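Local coordinates for protein diaminopimelate decarboxylase (Helicobacter pylori, PDB 2QGH) that catalyses the pyridoxal-5'-phosphate-dependent decarboxylation of meso-diaminopimelate to L-lysine, the last step of lysine biosynthesis in bacteria, at residues Q119-N124 / I148-S153; M134-I139 / L189-S194; E290-V295 / R329-S334; L393-A396 / K401-V404. All coordinates share one frame; numbering follows the deposited sequence.

Contact 1 of 4, residues Q119-N124 / I148-S153; sequences QALKLN and IKARIS. With GOL (glycerol), chain D.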
loop_
_atom_site.group_PDB
_atom_site.type_symbol
_atom_site.label_atom_id
_atom_site.label_comp_id
_atom_site.label_asym_id
_atom_site.label_seq_id
_atom_site.Cartn_x
_atom_site.Cartn_y
_atom_site.Cartn_z
ATOM N N GLN A 119 -19.899 -13.045 14.043
ATOM C CA GLN A 119 -20.218 -13.527 12.704
ATOM C C GLN A 119 -19.561 -14.855 12.411
ATOM O O GLN A 119 -20.150 -15.719 11.773
ATOM C CB GLN A 119 -19.783 -12.503 11.650
ATOM C CG GLN A 119 -20.640 -11.254 11.624
ATOM C CD GLN A 119 -22.107 -11.575 11.402
ATOM O OE1 GLN A 119 -22.494 -12.073 10.342
ATOM N NE2 GLN A 119 -22.931 -11.305 12.410
ATOM N N ALA A 120 -18.336 -15.017 12.885
ATOM C CA ALA A 120 -17.605 -16.248 12.651
ATOM C C ALA A 120 -18.244 -17.417 13.385
ATOM O O ALA A 120 -18.384 -18.504 12.828
ATOM C CB ALA A 120 -16.162 -16.080 13.085
ATOM N N LEU A 121 -18.626 -17.187 14.636
ATOM C CA LEU A 121 -19.248 -18.222 15.459
ATOM C C LEU A 121 -20.562 -18.697 14.859
ATOM O O LEU A 121 -20.919 -19.867 14.967
ATOM C CB LEU A 121 -19.508 -17.695 16.870
ATOM C CG LEU A 121 -18.293 -17.312 17.713
ATOM C CD1 LEU A 121 -18.791 -16.794 19.058
ATOM C CD2 LEU A 121 -17.370 -18.513 17.903
ATOM N N LYS A 122 -21.275 -17.775 14.226
ATOM C CA LYS A 122 -22.553 -18.085 13.604
ATOM C C LYS A 122 -22.399 -18.806 12.269
ATOM O O LYS A 122 -23.361 -19.375 11.759
ATOM C CB LYS A 122 -23.337 -16.797 13.373
ATOM C CG LYS A 122 -23.964 -16.200 14.614
ATOM C CD LYS A 122 -24.134 -14.692 14.468
ATOM C CE LYS A 122 -24.321 -14.270 13.005
ATOM N NZ LYS A 122 -25.496 -14.918 12.364
ATOM N N LEU A 123 -21.193 -18.773 11.710
ATOM C CA LEU A 123 -20.914 -19.396 10.426
ATOM C C LEU A 123 -20.323 -20.793 10.564
ATOM O O LEU A 123 -20.015 -21.462 9.575
ATOM C CB LEU A 123 -19.986 -18.488 9.621
ATOM C CG LEU A 123 -20.639 -17.154 9.262
ATOM C CD1 LEU A 123 -19.606 -16.210 8.659
ATOM C CD2 LEU A 123 -21.795 -17.402 8.297
ATOM N N ASN A 124 -20.157 -21.226 11.803
ATOM C CA ASN A 124 -19.649 -22.562 12.094
ATOM C C ASN A 124 -18.318 -22.927 11.453
ATOM O O ASN A 124 -18.179 -24.013 10.890
ATOM C CB ASN A 124 -20.704 -23.599 11.698
ATOM C CG ASN A 124 -22.067 -23.293 12.300
ATOM O OD1 ASN A 124 -22.203 -23.160 13.516
ATOM N ND2 ASN A 124 -23.082 -23.176 11.449
ATOM N N ILE A 148 -23.607 -21.024 22.368
ATOM C CA ILE A 148 -22.798 -22.066 21.740
ATOM C C ILE A 148 -21.449 -22.239 22.434
ATOM O O ILE A 148 -21.011 -21.379 23.195
ATOM C CB ILE A 148 -22.518 -21.764 20.253
ATOM C CG1 ILE A 148 -21.458 -20.671 20.135
ATOM C CG2 ILE A 148 -23.792 -21.329 19.557
ATOM C CD1 ILE A 148 -21.085 -20.351 18.710
ATOM N N LYS A 149 -20.802 -23.368 22.164
ATOM C CA LYS A 149 -19.492 -23.670 22.732
ATOM C C LYS A 149 -18.512 -23.437 21.579
ATOM O O LYS A 149 -18.416 -24.245 20.657
ATOM C CB LYS A 149 -19.447 -25.134 23.193
ATOM C CG LYS A 149 -18.423 -25.469 24.280
ATOM C CD LYS A 149 -18.626 -26.914 24.745
ATOM C CE LYS A 149 -17.956 -27.203 26.077
ATOM N NZ LYS A 149 -16.474 -27.195 25.983
ATOM N N ALA A 150 -17.797 -22.321 21.635
ATOM C CA ALA A 150 -16.856 -21.959 20.584
ATOM C C ALA A 150 -15.566 -22.773 20.539
ATOM O O ALA A 150 -14.825 -22.840 21.521
ATOM C CB ALA A 150 -16.524 -20.473 20.689
ATOM N N ARG A 151 -15.306 -23.391 19.389
ATOM C CA ARG A 151 -14.080 -24.161 19.194
ATOM C C ARG A 151 -12.962 -23.148 19.012
ATOM O O ARG A 151 -13.047 -22.283 18.153
ATOM C CB ARG A 151 -14.159 -25.040 17.936
ATOM C CG ARG A 151 -15.091 -26.241 18.050
ATOM C CD ARG A 151 -14.906 -27.222 16.888
ATOM N NE ARG A 151 -15.417 -26.698 15.627
ATOM C CZ ARG A 151 -16.704 -26.664 15.290
ATOM N NH1 ARG A 151 -17.626 -27.136 16.120
ATOM N NH2 ARG A 151 -17.074 -26.151 14.127
ATOM N N ILE A 152 -11.919 -23.230 19.827
ATOM C CA ILE A 152 -10.820 -22.291 19.682
ATOM C C ILE A 152 -9.473 -22.992 19.645
ATOM O O ILE A 152 -9.334 -24.136 20.070
ATOM C CB ILE A 152 -10.796 -21.231 20.826
ATOM C CG1 ILE A 152 -10.563 -21.909 22.174
ATOM C CG2 ILE A 152 -12.092 -20.440 20.852
ATOM C CD1 ILE A 152 -9.150 -21.784 22.665
ATOM N N SER A 153 -8.491 -22.293 19.099
ATOM C CA SER A 153 -7.125 -22.777 19.019
ATOM C C SER A 153 -6.339 -21.642 19.659
ATOM O O SER A 153 -6.815 -20.514 19.698
ATOM C CB SER A 153 -6.704 -22.953 17.557
ATOM O OG SER A 153 -5.319 -23.254 17.446
HETATM C C1 GOL D . -17.817 -21.895 14.824
HETATM O O1 GOL D . -19.207 -22.170 14.973
HETATM C C2 GOL D . -17.194 -21.757 16.201
HETATM O O2 GOL D . -17.382 -22.976 16.933
HETATM C C3 GOL D . -15.705 -21.459 16.061
HETATM O O3 GOL D . -15.135 -21.314 17.360
#

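Contact 2 of 4, residues M134-I139 / L189-S194; sequences MELKTI and LWAKKS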
loop_
_atom_site.group_PDB
_atom_site.type_symbol
_atom_site.label_atom_id
_atom_site.label_comp_id
_atom_site.label_asym_id
_atom_site.label_seq_id
_atom_site.Cartn_x
_atom_site.Cartn_y
_atom_site.Cartn_z
ATOM N N MET A 134 -7.414 -11.528 26.516
ATOM C CA MET A 134 -8.580 -10.649 26.464
ATOM C C MET A 134 -9.471 -11.016 25.277
ATOM O O MET A 134 -10.679 -10.813 25.315
ATOM C CB MET A 134 -8.155 -9.173 26.371
ATOM C CG MET A 134 -9.316 -8.189 26.592
ATOM S SD MET A 134 -8.890 -6.414 26.525
ATOM C CE MET A 134 -7.812 -6.272 28.009
ATOM N N GLU A 135 -8.874 -11.557 24.218
ATOM C CA GLU A 135 -9.646 -11.975 23.052
ATOM C C GLU A 135 -10.451 -13.212 23.444
ATOM O O GLU A 135 -11.606 -13.361 23.070
ATOM C CB GLU A 135 -8.724 -12.345 21.884
ATOM C CG GLU A 135 -9.455 -12.548 20.559
ATOM C CD GLU A 135 -8.702 -13.465 19.600
ATOM O OE1 GLU A 135 -7.451 -13.440 19.605
ATOM O OE2 GLU A 135 -9.363 -14.201 18.829
ATOM N N LEU A 136 -9.815 -14.108 24.190
ATOM C CA LEU A 136 -10.452 -15.335 24.637
ATOM C C LEU A 136 -11.677 -15.030 25.501
ATOM O O LEU A 136 -12.715 -15.677 25.371
ATOM C CB LEU A 136 -9.453 -16.181 25.432
ATOM C CG LEU A 136 -9.836 -17.635 25.727
ATOM C CD1 LEU A 136 -9.810 -18.456 24.439
ATOM C CD2 LEU A 136 -8.861 -18.219 26.741
ATOM N N LYS A 137 -11.551 -14.047 26.384
ATOM C CA LYS A 137 -12.657 -13.665 27.258
ATOM C C LYS A 137 -13.757 -12.993 26.443
ATOM O O LYS A 137 -14.943 -13.120 26.750
ATOM C CB LYS A 137 -12.164 -12.709 28.351
ATOM C CG LYS A 137 -11.261 -13.361 29.390
ATOM C CD LYS A 137 -10.683 -12.321 30.341
ATOM C CE LYS A 137 -9.952 -12.962 31.517
ATOM N NZ LYS A 137 -10.891 -13.477 32.556
ATOM N N THR A 138 -13.352 -12.278 25.400
ATOM C CA THR A 138 -14.297 -11.587 24.540
ATOM C C THR A 138 -15.119 -12.605 23.767
ATOM O O THR A 138 -16.343 -12.487 23.669
ATOM C CB THR A 138 -13.561 -10.664 23.564
ATOM O OG1 THR A 138 -12.763 -9.740 24.312
ATOM C CG2 THR A 138 -14.546 -9.890 22.712
ATOM N N ILE A 139 -14.441 -13.609 23.224
ATOM C CA ILE A 139 -15.108 -14.658 22.469
ATOM C C ILE A 139 -16.089 -15.403 23.376
ATOM O O ILE A 139 -17.220 -15.707 22.975
ATOM C CB ILE A 139 -14.084 -15.659 21.905
ATOM C CG1 ILE A 139 -13.148 -14.945 20.926
ATOM C CG2 ILE A 139 -14.800 -16.813 21.219
ATOM C CD1 ILE A 139 -11.966 -15.795 20.457
ATOM N N LEU A 189 -6.236 -23.687 30.211
ATOM C CA LEU A 189 -6.963 -24.171 31.377
ATOM C C LEU A 189 -8.263 -23.390 31.491
ATOM O O LEU A 189 -9.311 -23.945 31.812
ATOM C CB LEU A 189 -6.119 -23.989 32.644
ATOM C CG LEU A 189 -4.817 -24.797 32.656
ATOM C CD1 LEU A 189 -3.979 -24.447 33.876
ATOM C CD2 LEU A 189 -5.155 -26.279 32.637
ATOM N N TRP A 190 -8.178 -22.098 31.191
ATOM C CA TRP A 190 -9.321 -21.200 31.256
ATOM C C TRP A 190 -10.418 -21.578 30.267
ATOM O O TRP A 190 -11.606 -21.511 30.589
ATOM C CB TRP A 190 -8.866 -19.780 30.973
ATOM C CG TRP A 190 -9.652 -18.766 31.695
ATOM C CD1 TRP A 190 -9.446 -18.327 32.974
ATOM C CD2 TRP A 190 -10.773 -18.042 31.195
ATOM N NE1 TRP A 190 -10.372 -17.366 33.299
ATOM C CE2 TRP A 190 -11.199 -17.170 32.223
ATOM C CE3 TRP A 190 -11.459 -18.040 29.977
ATOM C CZ2 TRP A 190 -12.281 -16.304 32.070
ATOM C CZ3 TRP A 190 -12.532 -17.181 29.822
ATOM C CH2 TRP A 190 -12.932 -16.321 30.866
ATOM N N ALA A 191 -10.017 -21.961 29.057
ATOM C CA ALA A 191 -10.976 -22.345 28.029
ATOM C C ALA A 191 -11.583 -23.707 28.356
ATOM O O ALA A 191 -12.700 -24.010 27.947
ATOM C CB ALA A 191 -10.299 -22.383 26.656
ATOM N N LYS A 192 -10.842 -24.525 29.096
ATOM C CA LYS A 192 -11.322 -25.851 29.479
ATOM C C LYS A 192 -12.475 -25.721 30.478
ATOM O O LYS A 192 -13.522 -26.334 30.303
ATOM C CB LYS A 192 -10.175 -26.662 30.097
ATOM C CG LYS A 192 -10.529 -28.080 30.503
ATOM C CD LYS A 192 -9.308 -28.771 31.107
ATOM C CE LYS A 192 -9.604 -30.196 31.561
ATOM N NZ LYS A 192 -10.446 -30.245 32.792
ATOM N N LYS A 193 -12.272 -24.909 31.511
ATOM C CA LYS A 193 -13.277 -24.677 32.551
ATOM C C LYS A 193 -14.548 -24.031 31.996
ATOM O O LYS A 193 -15.659 -24.366 32.408
ATOM C CB LYS A 193 -12.714 -23.762 33.644
ATOM C CG LYS A 193 -11.375 -24.186 34.212
ATOM C CD LYS A 193 -10.946 -23.285 35.375
ATOM C CE LYS A 193 -10.654 -21.836 34.935
ATOM N NZ LYS A 193 -11.868 -21.054 34.528
ATOM N N SER A 194 -14.379 -23.096 31.068
ATOM C CA SER A 194 -15.512 -22.399 30.478
ATOM C C SER A 194 -16.451 -23.354 29.758
ATOM O O SER A 194 -16.017 -24.320 29.140
ATOM C CB SER A 194 -15.026 -21.322 29.507
ATOM O OG SER A 194 -16.130 -20.656 28.919
#

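Contact 3 of 4, residues E290-V295 / R329-S334; sequences ELITQV and RVITPS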
loop_
_atom_site.group_PDB
_atom_site.type_symbol
_atom_site.label_atom_id
_atom_site.label_comp_id
_atom_site.label_asym_id
_atom_site.label_seq_id
_atom_site.Cartn_x
_atom_site.Cartn_y
_atom_site.Cartn_z
ATOM N N GLU A 290 1.766 -13.332 -12.659
ATOM C CA GLU A 290 2.748 -12.447 -13.249
ATOM C C GLU A 290 2.147 -11.101 -13.621
ATOM O O GLU A 290 0.985 -11.010 -14.018
ATOM C CB GLU A 290 3.389 -13.115 -14.461
ATOM C CG GLU A 290 4.332 -14.221 -14.032
ATOM C CD GLU A 290 5.135 -14.808 -15.167
ATOM O OE1 GLU A 290 6.174 -15.446 -14.879
ATOM O OE2 GLU A 290 4.724 -14.639 -16.336
ATOM N N LEU A 291 2.946 -10.057 -13.452
ATOM C CA LEU A 291 2.524 -8.700 -13.757
ATOM C C LEU A 291 3.039 -8.276 -15.138
ATOM O O LEU A 291 4.215 -7.939 -15.310
ATOM C CB LEU A 291 3.032 -7.745 -12.672
ATOM C CG LEU A 291 2.676 -6.260 -12.756
ATOM C CD1 LEU A 291 1.215 -6.069 -13.146
ATOM C CD2 LEU A 291 2.969 -5.620 -11.411
ATOM N N ILE A 292 2.139 -8.315 -16.115
ATOM C CA ILE A 292 2.460 -7.942 -17.483
ATOM C C ILE A 292 2.244 -6.442 -17.614
ATOM O O ILE A 292 1.141 -5.934 -17.388
ATOM C CB ILE A 292 1.541 -8.673 -18.500
ATOM C CG1 ILE A 292 1.462 -10.170 -18.165
ATOM C CG2 ILE A 292 2.062 -8.458 -19.916
ATOM C CD1 ILE A 292 2.799 -10.861 -18.075
ATOM N N THR A 293 3.304 -5.745 -17.992
ATOM C CA THR A 293 3.278 -4.305 -18.131
ATOM C C THR A 293 4.013 -3.901 -19.408
ATOM O O THR A 293 4.986 -4.547 -19.815
ATOM C CB THR A 293 3.953 -3.661 -16.921
ATOM O OG1 THR A 293 4.021 -2.246 -17.096
ATOM C CG2 THR A 293 5.345 -4.221 -16.746
ATOM N N GLN A 294 3.544 -2.823 -20.027
ATOM C CA GLN A 294 4.124 -2.325 -21.272
ATOM C C GLN A 294 5.138 -1.212 -21.045
ATOM O O GLN A 294 5.039 -0.460 -20.080
ATOM C CB GLN A 294 2.997 -1.825 -22.183
ATOM C CG GLN A 294 3.461 -1.053 -23.396
ATOM C CD GLN A 294 2.310 -0.609 -24.276
ATOM O OE1 GLN A 294 2.503 0.142 -25.228
ATOM N NE2 GLN A 294 1.106 -1.076 -23.966
ATOM N N VAL A 295 6.114 -1.111 -21.941
ATOM C CA VAL A 295 7.137 -0.073 -21.837
ATOM C C VAL A 295 6.607 1.228 -22.433
ATOM O O VAL A 295 6.093 1.233 -23.543
ATOM C CB VAL A 295 8.412 -0.460 -22.607
ATOM C CG1 VAL A 295 9.448 0.660 -22.501
ATOM C CG2 VAL A 295 8.968 -1.760 -22.067
ATOM N N ARG A 329 11.195 -10.510 -16.878
ATOM C CA ARG A 329 11.417 -11.215 -18.129
ATOM C C ARG A 329 10.773 -10.479 -19.305
ATOM O O ARG A 329 9.621 -10.050 -19.223
ATOM C CB ARG A 329 10.835 -12.629 -18.013
ATOM C CG ARG A 329 10.932 -13.470 -19.265
ATOM C CD ARG A 329 10.009 -14.659 -19.155
ATOM N NE ARG A 329 8.665 -14.218 -18.811
ATOM C CZ ARG A 329 7.631 -15.028 -18.622
ATOM N NH1 ARG A 329 7.782 -16.341 -18.742
ATOM N NH2 ARG A 329 6.444 -14.525 -18.316
ATOM N N VAL A 330 11.519 -10.327 -20.395
ATOM C CA VAL A 330 10.987 -9.659 -21.575
ATOM C C VAL A 330 10.105 -10.647 -22.330
ATOM O O VAL A 330 10.513 -11.774 -22.604
ATOM C CB VAL A 330 12.106 -9.173 -22.504
ATOM C CG1 VAL A 330 11.499 -8.527 -23.744
ATOM C CG2 VAL A 330 12.996 -8.182 -21.766
ATOM N N ILE A 331 8.890 -10.219 -22.655
ATOM C CA ILE A 331 7.941 -11.062 -23.365
ATOM C C ILE A 331 8.014 -10.846 -24.874
ATOM O O ILE A 331 7.702 -11.747 -25.660
ATOM C CB ILE A 331 6.507 -10.773 -22.887
ATOM C CG1 ILE A 331 6.405 -11.043 -21.383
ATOM C CG2 ILE A 331 5.510 -11.616 -23.676
ATOM C CD1 ILE A 331 5.041 -10.766 -20.798
ATOM N N THR A 332 8.429 -9.647 -25.271
ATOM C CA THR A 332 8.541 -9.296 -26.681
ATOM C C THR A 332 9.901 -9.688 -27.257
ATOM O O THR A 332 10.947 -9.199 -26.815
ATOM C CB THR A 332 8.312 -7.776 -26.882
ATOM O OG1 THR A 332 6.940 -7.464 -26.613
ATOM C CG2 THR A 332 8.653 -7.358 -28.306
ATOM N N PRO A 333 9.903 -10.583 -28.260
ATOM C CA PRO A 333 11.160 -11.019 -28.877
ATOM C C PRO A 333 11.899 -9.818 -29.435
ATOM O O PRO A 333 11.572 -9.333 -30.516
ATOM C CB PRO A 333 10.694 -11.974 -29.973
ATOM C CG PRO A 333 9.349 -11.409 -30.357
ATOM C CD PRO A 333 8.743 -11.104 -29.005
ATOM N N SER A 334 12.889 -9.335 -28.691
ATOM C CA SER A 334 13.659 -8.171 -29.115
ATOM C C SER A 334 14.988 -8.132 -28.364
ATOM O O SER A 334 15.700 -9.133 -28.291
ATOM C CB SER A 334 12.850 -6.888 -28.842
ATOM O OG SER A 334 13.432 -5.738 -29.442
#

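Contact 4 of 4, residues L393-A396 / K401-V404; sequences LELA and KIRV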
loop_
_atom_site.group_PDB
_atom_site.type_symbol
_atom_site.label_atom_id
_atom_site.label_comp_id
_atom_site.label_asym_id
_atom_site.label_seq_id
_atom_site.Cartn_x
_atom_site.Cartn_y
_atom_site.Cartn_z
ATOM N N LEU A 393 -6.658 -5.140 -14.121
ATOM C CA LEU A 393 -7.445 -6.226 -14.691
ATOM C C LEU A 393 -6.693 -7.508 -14.327
ATOM O O LEU A 393 -5.469 -7.569 -14.429
ATOM C CB LEU A 393 -7.478 -6.075 -16.218
ATOM C CG LEU A 393 -7.800 -7.286 -17.107
ATOM C CD1 LEU A 393 -9.303 -7.492 -17.176
ATOM C CD2 LEU A 393 -7.237 -7.059 -18.518
ATOM N N GLU A 394 -7.416 -8.529 -13.899
ATOM C CA GLU A 394 -6.772 -9.781 -13.551
ATOM C C GLU A 394 -7.308 -10.878 -14.455
ATOM O O GLU A 394 -8.512 -11.089 -14.531
ATOM C CB GLU A 394 -7.011 -10.118 -12.072
ATOM C CG GLU A 394 -6.124 -9.324 -11.123
ATOM C CD GLU A 394 -6.225 -9.791 -9.674
ATOM O OE1 GLU A 394 -7.285 -9.597 -9.044
ATOM O OE2 GLU A 394 -5.239 -10.358 -9.163
ATOM N N LEU A 395 -6.393 -11.558 -15.144
ATOM C CA LEU A 395 -6.744 -12.629 -16.073
ATOM C C LEU A 395 -6.227 -13.985 -15.617
ATOM O O LEU A 395 -5.186 -14.076 -14.968
ATOM C CB LEU A 395 -6.163 -12.325 -17.458
ATOM C CG LEU A 395 -6.709 -11.085 -18.163
ATOM C CD1 LEU A 395 -5.841 -10.738 -19.368
ATOM C CD2 LEU A 395 -8.147 -11.351 -18.575
ATOM N N ALA A 396 -6.948 -15.040 -15.977
ATOM C CA ALA A 396 -6.537 -16.387 -15.609
ATOM C C ALA A 396 -6.429 -17.277 -16.836
ATOM O O ALA A 396 -7.133 -17.083 -17.825
ATOM C CB ALA A 396 -7.526 -16.995 -14.611
ATOM N N LYS A 401 -7.264 -21.515 -22.401
ATOM C CA LYS A 401 -8.383 -20.611 -22.140
ATOM C C LYS A 401 -7.956 -19.379 -21.339
ATOM O O LYS A 401 -7.331 -19.501 -20.286
ATOM C CB LYS A 401 -9.485 -21.341 -21.366
ATOM C CG LYS A 401 -10.214 -22.425 -22.144
ATOM C CD LYS A 401 -11.118 -21.832 -23.215
ATOM C CE LYS A 401 -12.172 -22.841 -23.651
ATOM N NZ LYS A 401 -13.003 -23.284 -22.493
ATOM N N ILE A 402 -8.290 -18.195 -21.844
ATOM C CA ILE A 402 -7.959 -16.949 -21.160
ATOM C C ILE A 402 -9.250 -16.246 -20.797
ATOM O O ILE A 402 -10.003 -15.849 -21.676
ATOM C CB ILE A 402 -7.138 -15.997 -22.055
ATOM C CG1 ILE A 402 -5.706 -16.516 -22.202
ATOM C CG2 ILE A 402 -7.152 -14.585 -21.468
ATOM C CD1 ILE A 402 -4.866 -16.375 -20.957
ATOM N N ARG A 403 -9.506 -16.094 -19.502
ATOM C CA ARG A 403 -10.714 -15.422 -19.049
ATOM C C ARG A 403 -10.401 -14.410 -17.941
ATOM O O ARG A 403 -9.428 -14.561 -17.197
ATOM C CB ARG A 403 -11.729 -16.453 -18.552
ATOM C CG ARG A 403 -11.361 -17.101 -17.241
ATOM C CD ARG A 403 -12.044 -18.440 -17.087
ATOM N NE ARG A 403 -11.845 -19.004 -15.757
ATOM C CZ ARG A 403 -12.473 -18.578 -14.667
ATOM N NH1 ARG A 403 -12.230 -19.147 -13.497
ATOM N NH2 ARG A 403 -13.355 -17.588 -14.750
ATOM N N VAL A 404 -11.230 -13.375 -17.850
ATOM C CA VAL A 404 -11.071 -12.328 -16.848
ATOM C C VAL A 404 -11.586 -12.793 -15.492
ATOM O O VAL A 404 -12.709 -13.296 -15.388
ATOM C CB VAL A 404 -11.833 -11.028 -17.278
ATOM C CG1 VAL A 404 -13.101 -11.391 -18.015
ATOM C CG2 VAL A 404 -12.170 -10.171 -16.068
#

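Contact 1 of 4, residues Q119-N124 / I148-S153
Leu121 O, at the end of a helix, takes a 2.9 Å hydrogen bond from O1 of a glycerol whose O2 in turn accepts from Arg151 N on the facing strand. The setting is the (beta/alpha)8 barrel of the pyridoxal-binding domain: helix 114-122 packs outside the wall to which strand 150-155 belongs. The bond from Arg151 N to glycerol O2 is long at 3.2 Å but almost straight, with 174° at the hydrogen. The glycerol, probably carried over from the crystallisation liquor, thus links two backbones that have no direct hydrogen bond between them. Deeper in, the junction is apolar. Leu121 splits its contacts: CB meets Ile148 CD1 at 3.6 Å, and the branch CD2 reaches Ala150 CB at 3.5 Å. A leucine suits this position because it also rests on Leu128 of the next barrel strand and on Ile142 and Ala143 of helix 133-146, while the small Ala150 lets the helix come close to the strand. The helix then stops in a Schellman motif at Asn124, whose positive phi of 55° is tolerated better by asparagine than by most residues with a side chain. Leu123 N still bonds back to Ala120 O at 3.0 Å. From the cap onward, backbone carbonyls line up near Arg151: NE donates to Leu126 O, NH2 bonds weakly to Ile125 O, and Asn124 O stands farther off at the edge of the guanidinium. The bend at chi3 (-71°) turns that flat group back over the glycerol, leaving glycerol O2 centred 4.1 Å from its plane.

Contact 2 of 4, residues M134-I139 / L189-S194
With CG beside the backbone N (chi1 -70°) and a straight chain as far as CE, Lys137 reaches across to Trp190, where a last turn at chi4 (-78°) brings NZ to the indole. The two residues belong to successive outer helices of the (beta/alpha)8 barrel, 133-146 and 181-193, which run nearly parallel, their local axes 10° apart in direction and 11.2 Å apart. That separation is wide, and the large indole bridges it. The lysine chain crosses the indole at about a right angle: CG makes an off-centre CH-pi contact, 4.2 Å from the centroid of the six-membered ring, while CE lies over the same face toward the rim. Its amino group comes in obliquely, NZ to Trp190 CZ2 measuring 3.2 Å. Lys193 NZ stands over the opposite face, so the ring is bracketed by two lysines. Phe133 completes the cluster, in a cation-pi contact with Lys137 and edge-to-face with Trp190. On the barrel side, lysine gives way to leucine: Leu136 packs on Val130, Ile152 and Leu197, side chains of three neighbouring strands. Meanwhile Met134, Glu135 and Thr138 turn to the second subunit, touching its Pro366 and Tyr297. Between the helices a single methyl, Leu136 CD2, serves both partners, lying 4.2 Å from Trp190 CE3 and 4.4 Å from Ala191 CB.

Contact 3 of 4, residues E290-V295 / R329-S334
In the beta domain that accompanies the barrel in this decarboxylase family, strands 289-299 and 328-330 both pair with strand 369-372 in a mixed sheet, and over that strand side chains of 289-299 meet those of 328-330 and of the turn after it. The backbones stay well apart, Ile292 CA and Ile331 CA being 8.6 Å from each other, so the contact is made entirely by side chains. One link is ionic. Glu290 OE2 forms a salt bridge of 2.6 Å with Arg329 NH2, from a chain extended beyond CG. Carboxylate and guanidinium planes stand 90° apart, so the two groups do not lie flat in a paired, two-pronged bridge; a single nitrogen carries the contact, and Glu290 OE1 stands over one face of the guanidinium, 3.6 Å from Arg329 NH2. Arg329 is brought there by a bend at chi3 (52°) after an otherwise straight start. Its NE also makes a long, weak ion pair with Glu373 OE2. The second link is apolar: Ile292 and Ile331 cross at about a right angle, with their CD1 methyls 3.5 Å apart. Ile331 CD1 reaches Ile292 CG2 as well, at 3.9 Å. Isoleucine fits because two branches can spread over a small neighbour, here Ala371 of the intervening strand, which both residues touch. Helix 24-30 covers this patch, resting Phe28 on Ile292 and Tyr24 on Arg329 and Ile331, while strand 35-39 pairs with the backbone of Glu290 and Ile292.

Contact 4 of 4, residues L393-A396 / K401-V404
Leu395 and Val404 face each other as the non-hydrogen-bonded pair of an antiparallel beta hairpin made by strands 393-397 and 402-406, their CA atoms 4.4 Å apart. Leu395 leans over its partner rather than standing beside it: CG lies anti to the carbonyl carbon (chi1 -64°), and the CD2 methyl comes 3.5 Å from Val404 CA. Val404 CG2 meets Leu393, whose side chain crosses that of the valine at about a right angle, CD1 lying 4.1 Å from CG2. This face is apolar and continues inward, since Leu395 also packs on Phe35 and Leu37 of strand 35-39 and, with Ile402, on Leu27 of helix 24-30. The other face carries Ala396 and Arg403, the hydrogen-bonded pair. Ala396 N donates to Arg403 O at 2.8 Å, nearly straight at 170°, and Arg403 N returns a bond of 3.1 Å to Ala396 O. Alanine is small enough to sit close beside the long arginine, whose charged end goes elsewhere: NH1 to Glu398 in a salt bridge, NH2 to Gly421 O of the second subunit. The buried side chain of Glu394, about 14 Å from a bound lysine, has its carboxylate held by Arg406, Tyr38 and Ser380. Ala396 O, which accepts from Arg403 N, also receives a CA-H...O contact from Ile402 CA at 3.4 Å.

Following the chain from the N terminus, contact 1 opens on helix 114-122, and contact 2 opens on helix 133-146 before contact 1 closes at strand 150-155; contact 2 closes on helix 181-193. The two loops therefore cross, tying the outer helices to one another and to the barrel wall, and they touch where Ile152 CD1 meets Leu136 CD1 at 3.8 Å. Contacts 3 and 4 follow in series within the beta domain. Contact 3 closes a loop between two strands of the mixed sheet, and contact 4 is a short hairpin in that same sheet, about 17 Å away between centres. Strand 35-39 pairs with strands of both. Contacts 2 and 4 each reach the second subunit.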